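Local coordinates for protein GDP-L-fucose synthase (PDB 7M13) that probably reduces a GDP-linked keto sugar with NADPH in making the GDP-D-glycero-L-gluco-heptose used for capsular polysaccharide, at residues B[54-59]-B[99-104]. Sequence-based numbering, arbitrary orientation.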
ATOM      1  N   LYS B  54       5.355 -10.680  20.471  1.00 13.75           N
ATOM      2  CA  LYS B  54       5.384 -11.494  21.714  1.00 14.86           C
ATOM      3  C   LYS B  54       4.348 -12.614  21.641  1.00 14.55           C
ATOM      4  O   LYS B  54       4.645 -13.759  22.039  1.00 14.55           O
ATOM      5  CB  LYS B  54       5.066 -10.632  22.937  1.00 17.19           C
ATOM      6  CG  LYS B  54       6.219  -9.819  23.487  1.00 24.74           C
ATOM      7  CD  LYS B  54       5.830  -9.141  24.774  1.00 29.99           C
ATOM      8  CE  LYS B  54       6.947  -8.323  25.386  1.00 34.51           C
ATOM      9  NZ  LYS B  54       6.393  -7.268  26.268  1.00 35.30           N
ATOM     10  N   PHE B  55       3.144 -12.312  21.164  1.00 12.46           N
ATOM     11  CA  PHE B  55       2.063 -13.317  21.034  1.00 12.97           C
ATOM     12  C   PHE B  55       2.524 -14.477  20.151  1.00 13.66           C
ATOM     13  O   PHE B  55       2.322 -15.660  20.481  1.00 12.56           O
ATOM     14  CB  PHE B  55       0.784 -12.694  20.472  1.00 13.24           C
ATOM     15  CG  PHE B  55      -0.217 -13.684  19.954  1.00 13.92           C
ATOM     16  CD1 PHE B  55      -1.006 -14.399  20.840  1.00 17.22           C
ATOM     17  CD2 PHE B  55      -0.287 -13.981  18.603  1.00 16.30           C
ATOM     18  CE1 PHE B  55      -1.931 -15.319  20.384  1.00 16.04           C
ATOM     19  CE2 PHE B  55      -1.171 -14.945  18.149  1.00 17.32           C
ATOM     20  CZ  PHE B  55      -1.978 -15.620  19.037  1.00 17.59           C
ATOM     21  N   PHE B  56       3.062 -14.187  18.964  1.00 12.89           N
ATOM     22  CA  PHE B  56       3.480 -15.248  18.028  1.00 13.65           C
ATOM     23  C   PHE B  56       4.605 -16.089  18.616  1.00 15.43           C
ATOM     24  O   PHE B  56       4.578 -17.324  18.478  1.00 14.78           O
ATOM     25  CB  PHE B  56       3.840 -14.673  16.658  1.00 12.86           C
ATOM     26  CG  PHE B  56       2.636 -14.535  15.765  1.00 12.31           C
ATOM     27  CD1 PHE B  56       2.218 -15.592  14.978  1.00 11.97           C
ATOM     28  CD2 PHE B  56       1.898 -13.365  15.731  1.00 12.17           C
ATOM     29  CE1 PHE B  56       1.070 -15.472  14.212  1.00 11.85           C
ATOM     30  CE2 PHE B  56       0.785 -13.223  14.928  1.00 12.12           C
ATOM     31  CZ  PHE B  56       0.369 -14.299  14.181  1.00 11.64           C
ATOM     32  N   LYS B  57       5.549 -15.452  19.312  1.00 15.54           N
ATOM     33  CA  LYS B  57       6.698 -16.183  19.908  1.00 16.02           C
ATOM     34  C   LYS B  57       6.194 -17.063  21.061  1.00 15.85           C
ATOM     35  O   LYS B  57       6.709 -18.195  21.211  1.00 18.27           O
ATOM     36  CB  LYS B  57       7.766 -15.170  20.349  1.00 19.53           C
ATOM     37  CG  LYS B  57       9.190 -15.720  20.450  1.00 29.65           C
ATOM     38  CD  LYS B  57       9.775 -16.231  19.138  1.00 37.54           C
ATOM     39  CE  LYS B  57      10.029 -15.179  18.073  1.00 40.05           C
ATOM     40  NZ  LYS B  57      10.862 -15.707  16.960  1.00 38.55           N
ATOM     41  N   GLU B  58       5.179 -16.616  21.813  1.00 14.87           N
ATOM     42  CA  GLU B  58       4.651 -17.404  22.970  1.00 16.11           C
ATOM     43  C   GLU B  58       3.747 -18.549  22.482  1.00 17.22           C
ATOM     44  O   GLU B  58       3.815 -19.686  23.016  1.00 18.93           O
ATOM     45  CB  GLU B  58       3.907 -16.479  23.934  1.00 18.38           C
ATOM     46  CG  GLU B  58       3.145 -17.177  25.059  1.00 19.21           C
ATOM     47  CD  GLU B  58       3.992 -17.985  26.028  1.00 24.00           C
ATOM     48  OE1 GLU B  58       5.233 -17.856  25.987  1.00 23.03           O
ATOM     49  OE2 GLU B  58       3.371 -18.790  26.775  1.00 24.84           O
ATOM     50  N   GLU B  59       2.843 -18.264  21.548  1.00 16.67           N
ATOM     51  CA  GLU B  59       1.730 -19.192  21.232  1.00 15.33           C
ATOM     52  C   GLU B  59       2.074 -20.061  20.014  1.00 15.67           C
ATOM     53  O   GLU B  59       1.498 -21.170  19.910  1.00 15.29           O
ATOM     54  CB  GLU B  59       0.437 -18.425  21.005  1.00 17.58           C
ATOM     55  CG  GLU B  59      -0.069 -17.737  22.248  1.00 18.31           C
ATOM     56  CD  GLU B  59      -0.716 -18.663  23.266  1.00 24.82           C
ATOM     57  OE1 GLU B  59      -1.022 -19.804  22.914  1.00 24.94           O
ATOM     58  OE2 GLU B  59      -0.893 -18.212  24.421  1.00 28.55           O
ATOM     59  N   PHE B  99       5.174 -15.227   9.371  1.00 10.93           N
ATOM     60  CA  PHE B  99       6.383 -15.657   8.645  1.00 10.99           C
ATOM     61  C   PHE B  99       7.506 -15.926   9.659  1.00 12.02           C
ATOM     62  O   PHE B  99       8.192 -16.982   9.526  1.00 13.16           O
ATOM     63  CB  PHE B  99       6.787 -14.605   7.601  1.00 12.97           C
ATOM     64  CG  PHE B  99       8.237 -14.680   7.212  1.00 13.52           C
ATOM     65  CD1 PHE B  99       8.715 -15.712   6.429  1.00 14.24           C
ATOM     66  CD2 PHE B  99       9.113 -13.720   7.695  1.00 15.01           C
ATOM     67  CE1 PHE B  99      10.057 -15.787   6.101  1.00 15.81           C
ATOM     68  CE2 PHE B  99      10.449 -13.775   7.343  1.00 16.78           C
ATOM     69  CZ  PHE B  99      10.912 -14.805   6.563  1.00 16.09           C
ATOM     70  N   LEU B 100       7.744 -15.012  10.606  1.00 13.27           N
ATOM     71  CA  LEU B 100       8.928 -15.138  11.485  1.00 13.03           C
ATOM     72  C   LEU B 100       8.791 -16.390  12.354  1.00 14.82           C
ATOM     73  O   LEU B 100       9.843 -16.928  12.803  1.00 15.45           O
ATOM     74  CB  LEU B 100       9.078 -13.902  12.371  1.00 14.39           C
ATOM     75  CG  LEU B 100       9.675 -12.658  11.736  1.00 17.36           C
ATOM     76  CD1 LEU B 100       9.749 -11.537  12.766  1.00 19.17           C
ATOM     77  CD2 LEU B 100      11.061 -12.961  11.154  1.00 18.17           C
ATOM     78  N   ASN B 101       7.569 -16.812  12.638  1.00 12.92           N
ATOM     79  CA  ASN B 101       7.276 -17.904  13.608  1.00 13.02           C
ATOM     80  C   ASN B 101       6.751 -19.144  12.881  1.00 13.87           C
ATOM     81  O   ASN B 101       6.199 -20.034  13.542  1.00 14.41           O
ATOM     82  CB  ASN B 101       6.356 -17.402  14.707  1.00 14.02           C
ATOM     83  CG  ASN B 101       7.058 -16.413  15.614  1.00 15.61           C
ATOM     84  OD1 ASN B 101       7.811 -16.778  16.539  1.00 16.40           O
ATOM     85  ND2 ASN B 101       6.927 -15.140  15.294  1.00 15.12           N
ATOM     86  N   ASN B 102       6.990 -19.256  11.577  1.00 13.68           N
ATOM     87  CA  ASN B 102       6.850 -20.512  10.806  1.00 13.94           C
ATOM     88  C   ASN B 102       5.403 -20.990  10.805  1.00 13.10           C
ATOM     89  O   ASN B 102       5.116 -22.190  10.857  1.00 14.20           O
ATOM     90  CB  ASN B 102       7.840 -21.562  11.331  1.00 16.34           C
ATOM     91  CG  ASN B 102       9.250 -21.029  11.207  1.00 21.67           C
ATOM     92  OD1 ASN B 102       9.720 -20.814  10.093  1.00 27.59           O
ATOM     93  ND2 ASN B 102       9.880 -20.713  12.327  1.00 27.01           N
ATOM     94  N   VAL B 103       4.451 -20.061  10.799  1.00 12.81           N
ATOM     95  CA  VAL B 103       3.030 -20.384  10.532  1.00 13.20           C
ATOM     96  C   VAL B 103       2.978 -21.178   9.224  1.00 12.98           C
ATOM     97  O   VAL B 103       3.690 -20.854   8.264  1.00 14.44           O
ATOM     98  CB  VAL B 103       2.200 -19.097  10.463  1.00 11.65           C
ATOM     99  CG1 VAL B 103       0.892 -19.343   9.709  1.00 13.58           C
ATOM    100  CG2 VAL B 103       1.976 -18.518  11.844  1.00 11.16           C
ATOM    101  N   LYS B 104       2.200 -22.261   9.208  1.00 12.52           N
ATOM    102  CA  LYS B 104       2.076 -23.087   7.997  1.00 12.65           C
ATOM    103  C   LYS B 104       1.252 -22.386   6.924  1.00 13.24           C
ATOM    104  O   LYS B 104       1.703 -22.339   5.783  1.00 14.52           O
ATOM    105  CB  LYS B 104       1.474 -24.439   8.359  1.00 14.39           C
ATOM    106  CG  LYS B 104       2.361 -25.224   9.291  1.00 16.83           C
ATOM    107  CD  LYS B 104       1.800 -26.559   9.708  1.00 18.66           C
ATOM    108  CE  LYS B 104       2.807 -27.376  10.493  1.00 23.62           C
ATOM    109  NZ  LYS B 104       3.047 -26.813  11.852  1.00 27.22           N
TER
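N101 lays its carboxamide across the flank of helix 49-59, over the start of the F56 side chain and against the folded chain of K57. Its CG stands anti to the carbonyl carbon and beside the backbone N (chi1 -69°), which carries the amide over to the other helix, where ND2 comes within 3.4 Å of F56 CB. The amide is gripped at both ends: ND2 donates to the carbonyl O of N97, one turn back, and OD1 accepts from K60 NZ, just beyond the helix facing it. Asparagine suits this buried place because one short, flat group can meet a carbonyl and an ammonium at once. K57 starts with CG anti to its backbone N (chi1 -156°), then bends at chi2 and chi3, so that its chain crosses the amide at about a right angle and CE lies 3.1 Å from N101 OD1. Exposed at the margin of the contact, lysine can lay its methylenes against the amide and keep its ammonium near the surface, and two nearby ammonium groups would be expected to polarise the amide oxygen.

Both helices belong to the Rossmann domain of this extended short-chain dehydrogenase/reductase and pack against strand 63-66, which lies parallel to 105-111 in the Rossmann sheet. Helix 80-100 ends in a Schellman motif, with N102 as the C-prime residue at positive phi (63°), a conformation asparagine tolerates better than most residues, and V103 N reaching back to S98 O. The turn sends V103 inward on the way into strand 105-111.

There its CG2 meets the edge of the F56 ring near the ring plane, 4.0 Å from CE1. F56 fills the space between its helix, the end of helix 80-100 and strand 63-66; a large flat apolar residue suits that buried place, its side chain also touching S98, P61 and V64, while F55 CE2 sits over the centre of one face. V103, short and beta-branched, suits the entry to a strand and sends one methyl to F56 while it also touches V64 and S98.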